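Local coordinates for malonyl CoA-acyl carrier protein transacylase (Synechocystis sp. PCC 6803 substr. Kazusa, PDB 4RR5) that transfers the malonyl group from malonyl-CoA to holo-acyl carrier protein, supplying malonyl-ACP for fatty acid biosynthesis, at residues 101-104 with 105-109; 242-245 with 246-250. All blocks are in the same frame, centred on the assembly; numbering follows the deposited sequence.

Contact 1 (101-104 with 105-109); sequences FDFA and TGLQL
Asp102 O accepts from Gly106 N at 3.1 Å, the opening i to i+4 bond of helix 103-119, which starts here without a break from the loop residues Phe101 and Asp102. The next two rungs follow at once: Leu107 N to Phe103 O and Gln108 N to Ala104 O, each 3.0 Å. Asp102 is the N-cap. Its side chain turns back over the first turn because CG sits between its own backbone N and carbonyl carbon (chi1 53°), and OD1 then takes two donors from Thr105. Thr105 N lies 2.9 Å from Asp102 OD1, nearly along its C-O axis, while Thr105 OG1 comes in on the syn side at 2.6 Å, 30° out of the carboxylate plane. A water accepts from Asp102 N and donates to Thr105 OG1, tying the residue before the helix to the hydroxyl a second time. The carboxylate at this N-terminus would be expected to interact favourably with the helix dipole. On the buried side, the Phe101 ring folds in against the glycine: CE1 is 3.5 Å from Gly106 CA, and CE2 reaches Leu109 CD1 one turn on at 4.2 Å. Away from Phe101, Phe103 CZ lies 4.3 Å from Leu107 CD2. The capped end is packed among helices: Phe103 and Leu107 both touch helices 25-38 and 56-76, with Tyr64 OH of the latter hydrogen-bonded to Phe103 O; Phe101 meets Leu95 and Tyr96 of helix 90-97, and Leu109 reaches Thr202 and Leu203 of helix 193-204.

Contact 2 (242-245 with 246-250); sequences VRWR and ETMVN
Arg243 grips Glu246 side-on, NE to OE1 at 2.7 Å and NH2 to OE2 at 2.5 Å, in a two-pronged salt bridge. Both oxygens lie close to the guanidinium plane, yet the carboxylate is turned 36° against it. The bend at chi3 of Arg243 (52°) swings the NE edge toward the acid. Glu246 CG also lies over one face of the Arg245 guanidinium. Next along the chain, Thr247 CG2 makes a CH-pi contact over the six-membered ring of Trp244, 4.1 Å from its centroid. Met248 forms a Met-aromatic contact, its SD oblique to the five-membered ring and CE 3.5 Å from Trp244 CD1. These contacts span a strand-to-helix junction of the acyltransferase domain: Arg243 centres an inverse gamma turn, and its O accepts from Thr247 OG1 at 2.8 Å and, weakly, from Thr247 N. Met248 N to Trp244 O carries on the helix. In the second shell, Val219 O holds Arg243 NH1, Asp151 forms a salt bridge with Arg245 NE, and Tyr259 OH binds Trp244 NE1. The Trp244 ring also meets His87, next to Ser88, the probable active-site serine.

Contact 1 comes first along the chain and contact 2 well after it, on opposite sides of the chain's centre, with their own centres 25 Å apart and nearest atoms about 14 Å apart. Each is the start of a helix within the acyl transferase domain: 101-109 begins helix 103-119, packed among helices 25-38, 56-76 and 90-97, while 242-250 passes from the short, weakly bonded strand 242-243, at one edge of the mixed sheet, into helix 244-254. They share no helix or strand. Contact 1 lies away from the probable catalytic residues; in contact 2 the Trp244 side chain is about 8 Å from that of Ser88 and Val242 touches His188, placing it beside the presumed active site.

Contact 1 (101-104 with 105-109)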
loop_
_atom_site.group_PDB
_atom_site.type_symbol
_atom_site.label_atom_id
_atom_site.label_comp_id
_atom_site.label_asym_id
_atom_site.label_seq_id
_atom_site.Cartn_x
_atom_site.Cartn_y
_atom_site.Cartn_z
ATOM N N PHE A 101 8.872 7.825 11.177
ATOM C CA PHE A 101 8.433 7.500 12.530
ATOM C C PHE A 101 8.950 6.120 12.864
ATOM O O PHE A 101 9.310 5.359 11.956
ATOM C CB PHE A 101 6.912 7.541 12.684
ATOM C CG PHE A 101 6.166 6.901 11.552
ATOM C CD1 PHE A 101 6.244 5.537 11.328
ATOM C CD2 PHE A 101 5.370 7.669 10.710
ATOM C CE1 PHE A 101 5.550 4.946 10.276
ATOM C CE2 PHE A 101 4.682 7.090 9.655
ATOM C CZ PHE A 101 4.766 5.716 9.441
ATOM N N ASP A 102 8.978 5.794 14.155
ATOM C CA ASP A 102 9.461 4.488 14.586
ATOM C C ASP A 102 8.406 3.402 14.366
ATOM O O ASP A 102 7.243 3.687 14.041
ATOM C CB ASP A 102 9.896 4.521 16.057
ATOM C CG ASP A 102 8.817 5.067 16.991
ATOM O OD1 ASP A 102 7.614 4.918 16.705
ATOM O OD2 ASP A 102 9.176 5.651 18.031
ATOM N N PHE A 103 8.829 2.158 14.563
ATOM C CA PHE A 103 7.956 1.007 14.393
ATOM C C PHE A 103 6.616 1.179 15.116
ATOM O O PHE A 103 5.562 1.151 14.479
ATOM C CB PHE A 103 8.663 -0.265 14.872
ATOM C CG PHE A 103 7.814 -1.486 14.768
ATOM C CD1 PHE A 103 7.416 -1.957 13.522
ATOM C CD2 PHE A 103 7.373 -2.138 15.907
ATOM C CE1 PHE A 103 6.599 -3.068 13.409
ATOM C CE2 PHE A 103 6.555 -3.247 15.812
ATOM C CZ PHE A 103 6.163 -3.718 14.562
ATOM N N ALA A 104 6.657 1.386 16.432
ATOM C CA ALA A 104 5.434 1.461 17.242
ATOM C C ALA A 104 4.472 2.574 16.830
ATOM O O ALA A 104 3.267 2.343 16.770
ATOM C CB ALA A 104 5.789 1.618 18.724
ATOM N N THR A 105 4.994 3.778 16.571
ATOM C CA THR A 105 4.152 4.915 16.173
ATOM C C THR A 105 3.400 4.550 14.908
ATOM O O THR A 105 2.216 4.832 14.765
ATOM C CB THR A 105 4.969 6.225 15.911
ATOM O OG1 THR A 105 5.724 6.595 17.074
ATOM C CG2 THR A 105 4.048 7.368 15.532
ATOM N N GLY A 106 4.112 3.901 13.997
ATOM C CA GLY A 106 3.545 3.510 12.726
ATOM C C GLY A 106 2.427 2.506 12.875
ATOM O O GLY A 106 1.397 2.637 12.219
ATOM N N LEU A 107 2.631 1.509 13.732
ATOM C CA LEU A 107 1.637 0.470 13.939
ATOM C C LEU A 107 0.379 1.076 14.543
ATOM O O LEU A 107 -0.730 0.736 14.142
ATOM C CB LEU A 107 2.193 -0.644 14.835
ATOM C CG LEU A 107 1.280 -1.858 15.039
ATOM C CD1 LEU A 107 0.633 -2.303 13.726
ATOM C CD2 LEU A 107 2.071 -2.995 15.628
ATOM N N GLN A 108 0.544 1.996 15.491
ATOM C CA GLN A 108 -0.625 2.649 16.077
ATOM C C GLN A 108 -1.418 3.438 15.017
ATOM O O GLN A 108 -2.653 3.365 14.979
ATOM C CB GLN A 108 -0.220 3.559 17.240
ATOM C CG GLN A 108 -1.416 4.026 18.097
ATOM C CD GLN A 108 -2.280 2.873 18.653
ATOM O OE1 GLN A 108 -3.514 2.910 18.568
ATOM N NE2 GLN A 108 -1.635 1.870 19.242
ATOM N N LEU A 109 -0.714 4.154 14.139
ATOM C CA LEU A 109 -1.366 4.832 13.017
ATOM C C LEU A 109 -2.116 3.862 12.113
ATOM O O LEU A 109 -3.276 4.091 11.764
ATOM C CB LEU A 109 -0.340 5.618 12.194
ATOM C CG LEU A 109 0.242 6.814 12.943
ATOM C CD1 LEU A 109 1.414 7.394 12.205
ATOM C CD2 LEU A 109 -0.863 7.847 13.124
HETATM O O HOH W 1 8.145 8.080 15.802
#

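Contact 2 (242-245 with 246-250)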
loop_
_atom_site.group_PDB
_atom_site.type_symbol
_atom_site.label_atom_id
_atom_site.label_comp_id
_atom_site.label_asym_id
_atom_site.label_seq_id
_atom_site.Cartn_x
_atom_site.Cartn_y
_atom_site.Cartn_z
ATOM N N VAL A 242 -4.332 6.721 -5.668
ATOM C CA VAL A 242 -3.013 6.120 -5.631
ATOM C C VAL A 242 -2.395 6.142 -7.035
ATOM O O VAL A 242 -2.761 5.354 -7.932
ATOM C CB VAL A 242 -3.078 4.686 -5.083
ATOM C CG1 VAL A 242 -1.718 4.035 -5.143
ATOM C CG2 VAL A 242 -3.581 4.716 -3.649
ATOM N N ARG A 243 -1.465 7.074 -7.212
ATOM C CA ARG A 243 -0.786 7.275 -8.481
ATOM C C ARG A 243 0.432 6.362 -8.599
ATOM O O ARG A 243 1.573 6.829 -8.663
ATOM C CB ARG A 243 -0.402 8.740 -8.603
ATOM C CG ARG A 243 -1.607 9.619 -8.312
ATOM C CD ARG A 243 -1.265 11.069 -8.159
ATOM N NE ARG A 243 -0.490 11.528 -9.302
ATOM C CZ ARG A 243 0.009 12.748 -9.417
ATOM N NH1 ARG A 243 -0.184 13.641 -8.453
ATOM N NH2 ARG A 243 0.704 13.059 -10.497
ATOM N N TRP A 244 0.184 5.052 -8.623
ATOM C CA TRP A 244 1.285 4.100 -8.584
ATOM C C TRP A 244 1.987 4.022 -9.927
ATOM O O TRP A 244 3.213 3.923 -9.976
ATOM C CB TRP A 244 0.824 2.709 -8.154
ATOM C CG TRP A 244 1.996 1.861 -7.834
ATOM C CD1 TRP A 244 2.539 0.880 -8.614
ATOM C CD2 TRP A 244 2.827 1.963 -6.677
ATOM N NE1 TRP A 244 3.653 0.354 -8.003
ATOM C CE2 TRP A 244 3.856 1.008 -6.816
ATOM C CE3 TRP A 244 2.803 2.767 -5.534
ATOM C CZ2 TRP A 244 4.840 0.821 -5.841
ATOM C CZ3 TRP A 244 3.790 2.592 -4.576
ATOM C CH2 TRP A 244 4.794 1.627 -4.739
ATOM N N ARG A 245 1.223 4.081 -11.013
ATOM C CA ARG A 245 1.819 4.132 -12.349
ATOM C C ARG A 245 2.906 5.200 -12.409
ATOM O O ARG A 245 4.051 4.914 -12.758
ATOM C CB ARG A 245 0.751 4.398 -13.418
ATOM C CG ARG A 245 1.312 4.569 -14.838
ATOM C CD ARG A 245 0.238 4.926 -15.885
ATOM N NE ARG A 245 -0.543 6.128 -15.569
ATOM C CZ ARG A 245 -0.142 7.384 -15.778
ATOM N NH1 ARG A 245 1.056 7.638 -16.290
ATOM N NH2 ARG A 245 -0.939 8.398 -15.464
ATOM N N GLU A 246 2.542 6.422 -12.036
ATOM C CA GLU A 246 3.471 7.550 -12.025
ATOM C C GLU A 246 4.593 7.340 -11.029
ATOM O O GLU A 246 5.668 7.929 -11.152
ATOM C CB GLU A 246 2.741 8.856 -11.692
ATOM C CG GLU A 246 1.789 9.360 -12.771
ATOM C CD GLU A 246 0.936 10.519 -12.282
ATOM O OE1 GLU A 246 -0.112 10.269 -11.660
ATOM O OE2 GLU A 246 1.314 11.688 -12.502
ATOM N N THR A 247 4.343 6.516 -10.023
ATOM C CA THR A 247 5.373 6.272 -9.029
ATOM C C THR A 247 6.519 5.515 -9.685
ATOM O O THR A 247 7.692 5.883 -9.538
ATOM C CB THR A 247 4.821 5.505 -7.833
ATOM O OG1 THR A 247 3.884 6.342 -7.141
ATOM C CG2 THR A 247 5.943 5.141 -6.892
ATOM N N MET A 248 6.158 4.489 -10.452
ATOM C CA MET A 248 7.130 3.650 -11.140
ATOM C C MET A 248 7.908 4.402 -12.225
ATOM O O MET A 248 9.127 4.235 -12.361
ATOM C CB MET A 248 6.421 2.431 -11.731
ATOM C CG MET A 248 5.894 1.511 -10.657
ATOM S SD MET A 248 4.975 0.117 -11.270
ATOM C CE MET A 248 3.557 0.957 -11.995
ATOM N N VAL A 249 7.205 5.232 -12.988
ATOM C CA VAL A 249 7.843 6.041 -14.019
ATOM C C VAL A 249 8.845 7.013 -13.409
ATOM O O VAL A 249 9.950 7.183 -13.938
ATOM C CB VAL A 249 6.811 6.837 -14.840
ATOM C CG1 VAL A 249 7.507 7.619 -15.941
ATOM C CG2 VAL A 249 5.757 5.913 -15.424
ATOM N N ASN A 250 8.455 7.647 -12.301
ATOM C CA ASN A 250 9.329 8.587 -11.597
ATOM C C ASN A 250 10.589 7.918 -11.096
ATOM O O ASN A 250 11.669 8.508 -11.104
ATOM C CB ASN A 250 8.606 9.225 -10.421
ATOM C CG ASN A 250 7.553 10.213 -10.861
ATOM O OD1 ASN A 250 7.180 10.257 -12.035
ATOM N ND2 ASN A 250 7.060 11.012 -9.921
#